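Local coordinates for protein beta-lactamase Mb2281c (Mycobacterium bovis, PDB 3I7J) that is named a beta-lactamase and probably acts as a serine hydrolase of the beta-lactamase and penicillin-binding protein family, at residues 174-178 with 179-183. Numbering follows the deposited sequence.
Sequences HADAT and TVQFP
Ala175 O, in the last turn of helix 171-177, receives the hydroxyl of Thr179, which lies just past the helix end; Thr179 OG1 donates to Ala175 O over 2.7 Å, tilted 31° from the carbonyl plane. The Thr179 side chain reaches back because OG1 stands beside its own backbone N and anti to the carbonyl carbon (chi1 -64°), which points the hydroxyl back at Ala175 O. The same oxygen also takes a weak bond from Thr178 N. One residue on, Asp176 is held at two levels. Its carbonyl O accepts the backbone N of Thr179 at 3.1 Å, from above the carbonyl plane, an i to i+3 bond that forms a turn at the helix C-terminus. Its carboxylate uses one oxygen: OD2 lies 2.7 Å from Gln181 NE2, a short but weak bond, bent to 122° at the hydrogen. The carboxylate and amide planes are 25° apart, although the two side chains cross at about a right angle. The bend of Gln181 at chi2 (-71°) carries NE2 back to Asp176, and NE2 also donates to Thr179 O at 3.1 Å from above that carbonyl plane. The other end of the amide, OE1, is hydrogen-bonded to Arg73. Ala177 is hydrogen-bonded through its backbone to Leu202, and the side chains of Asp176 and Gln181 also rest on Leu202, which ties the turn to the loop around it. Thr178, the first residue to leave helical angles, sets CG2 3.6 Å above one face of the His174 ring, offset toward the rim. The chemistry is thus that of a helix C-terminus whose last carbonyls draw on a threonine hydroxyl and backbone N-H groups, while an amide shared among a weak bond to the aspartate, a carbonyl and Arg73 is consistent with a defined course for the departing loop.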
ATOM      1  N   HIS A 174       3.501   1.037  13.747  1.00 11.98           N
ATOM      2  CA  HIS A 174       3.961   0.352  12.538  1.00 17.68           C
ATOM      3  C   HIS A 174       3.916  -1.161  12.691  1.00 12.89           C
ATOM      4  O   HIS A 174       3.586  -1.879  11.743  1.00 17.55           O
ATOM      5  CB  HIS A 174       5.379   0.787  12.157  1.00 11.32           C
ATOM      6  CG  HIS A 174       5.889   0.140  10.905  1.00 12.95           C
ATOM      7  ND1 HIS A 174       6.720  -0.961  10.917  1.00 12.87           N
ATOM      8  CD2 HIS A 174       5.665   0.426   9.600  1.00  7.09           C
ATOM      9  CE1 HIS A 174       6.987  -1.324   9.675  1.00 13.26           C
ATOM     10  NE2 HIS A 174       6.358  -0.497   8.856  1.00 13.40           N
ATOM     11  N   ALA A 175       4.257  -1.641  13.880  1.00 10.85           N
ATOM     12  CA  ALA A 175       4.219  -3.070  14.146  1.00  6.48           C
ATOM     13  C   ALA A 175       2.763  -3.523  14.037  1.00 12.76           C
ATOM     14  O   ALA A 175       2.462  -4.569  13.461  1.00 11.68           O
ATOM     15  CB  ALA A 175       4.754  -3.362  15.545  1.00  8.50           C
ATOM     16  N   ASP A 176       1.863  -2.717  14.588  1.00  7.60           N
ATOM     17  CA  ASP A 176       0.441  -3.019  14.558  1.00  9.26           C
ATOM     18  C   ASP A 176      -0.102  -2.962  13.125  1.00 12.01           C
ATOM     19  O   ASP A 176      -0.860  -3.831  12.708  1.00  9.15           O
ATOM     20  CB  ASP A 176      -0.316  -2.031  15.454  1.00 14.92           C
ATOM     21  CG  ASP A 176      -1.807  -2.336  15.540  1.00 25.80           C
ATOM     22  OD1 ASP A 176      -2.448  -1.939  16.530  1.00 46.57           O
ATOM     23  OD2 ASP A 176      -2.345  -2.965  14.614  1.00 52.33           O
ATOM     24  N   ALA A 177       0.300  -1.938  12.380  1.00 13.39           N
ATOM     25  CA  ALA A 177      -0.141  -1.763  11.008  1.00 11.15           C
ATOM     26  C   ALA A 177       0.358  -2.887  10.108  1.00 11.35           C
ATOM     27  O   ALA A 177      -0.249  -3.176   9.082  1.00 13.15           O
ATOM     28  CB  ALA A 177       0.336  -0.418  10.473  1.00 12.86           C
ATOM     29  N   THR A 178       1.474  -3.509  10.475  1.00 14.47           N
ATOM     30  CA  THR A 178       2.016  -4.602   9.671  1.00 13.18           C
ATOM     31  C   THR A 178       1.638  -5.974  10.223  1.00 15.95           C
ATOM     32  O   THR A 178       2.236  -6.989   9.863  1.00 12.07           O
ATOM     33  CB  THR A 178       3.553  -4.507   9.537  1.00 20.06           C
ATOM     34  OG1 THR A 178       4.148  -4.401  10.837  1.00 12.72           O
ATOM     35  CG2 THR A 178       3.929  -3.297   8.696  1.00  9.58           C
ATOM     36  N   THR A 179       0.644  -5.996  11.106  1.00 10.34           N
ATOM     37  CA  THR A 179       0.153  -7.241  11.686  1.00 14.34           C
ATOM     38  C   THR A 179      -1.241  -7.488  11.130  1.00 13.32           C
ATOM     39  O   THR A 179      -2.021  -6.548  10.940  1.00 15.57           O
ATOM     40  CB  THR A 179       0.050  -7.160  13.219  1.00 14.07           C
ATOM     41  OG1 THR A 179       1.355  -6.982  13.771  1.00 18.76           O
ATOM     42  CG2 THR A 179      -0.566  -8.434  13.779  1.00 17.97           C
ATOM     43  N   VAL A 180      -1.558  -8.751  10.875  1.00  9.22           N
ATOM     44  CA  VAL A 180      -2.859  -9.075  10.335  1.00 11.29           C
ATOM     45  C   VAL A 180      -3.986  -8.650  11.276  1.00  9.96           C
ATOM     46  O   VAL A 180      -3.999  -8.971  12.463  1.00 11.78           O
ATOM     47  CB  VAL A 180      -2.976 -10.593   9.991  1.00 18.19           C
ATOM     48  CG1 VAL A 180      -2.668 -11.438  11.210  1.00 21.75           C
ATOM     49  CG2 VAL A 180      -4.376 -10.897   9.456  1.00  9.40           C
ATOM     50  N   GLN A 181      -4.914  -7.894  10.708  1.00 10.45           N
ATOM     51  CA  GLN A 181      -6.069  -7.369  11.410  1.00  8.14           C
ATOM     52  C   GLN A 181      -7.268  -8.221  11.002  1.00  9.07           C
ATOM     53  O   GLN A 181      -7.492  -8.436   9.810  1.00  7.07           O
ATOM     54  CB  GLN A 181      -6.281  -5.922  10.975  1.00  7.69           C
ATOM     55  CG  GLN A 181      -5.061  -5.025  11.183  1.00  6.75           C
ATOM     56  CD  GLN A 181      -4.815  -4.743  12.649  1.00 10.76           C
ATOM     57  OE1 GLN A 181      -5.745  -4.453  13.390  1.00 10.26           O
ATOM     58  NE2 GLN A 181      -3.559  -4.811  13.070  1.00 10.43           N
ATOM     59  N   PHE A 182      -8.039  -8.693  11.978  1.00 12.80           N
ATOM     60  CA  PHE A 182      -9.191  -9.549  11.687  1.00  9.52           C
ATOM     61  C   PHE A 182      -8.670 -10.791  10.945  1.00 11.03           C
ATOM     62  O   PHE A 182      -9.010 -11.033   9.791  1.00 14.84           O
ATOM     63  CB  PHE A 182     -10.206  -8.809  10.815  1.00  5.94           C
ATOM     64  CG  PHE A 182     -10.726  -7.537  11.425  1.00 12.71           C
ATOM     65  CD1 PHE A 182     -11.720  -7.566  12.410  1.00 12.07           C
ATOM     66  CD2 PHE A 182     -10.217  -6.305  11.016  1.00  6.80           C
ATOM     67  CE1 PHE A 182     -12.203  -6.379  12.982  1.00 11.22           C
ATOM     68  CE2 PHE A 182     -10.684  -5.112  11.573  1.00  9.40           C
ATOM     69  CZ  PHE A 182     -11.682  -5.144  12.561  1.00 15.35           C
ATOM     70  N   PRO A 183      -7.819 -11.588  11.608  1.00 17.35           N
ATOM     71  CA  PRO A 183      -7.240 -12.804  11.030  1.00 10.67           C
ATOM     72  C   PRO A 183      -8.281 -13.885  10.788  1.00 15.44           C
ATOM     73  O   PRO A 183      -9.339 -13.890  11.418  1.00 13.35           O
ATOM     74  CB  PRO A 183      -6.229 -13.227  12.088  1.00 10.99           C
ATOM     75  CG  PRO A 183      -6.932 -12.844  13.358  1.00 10.61           C
ATOM     76  CD  PRO A 183      -7.399 -11.439  13.015  1.00 13.58           C
TER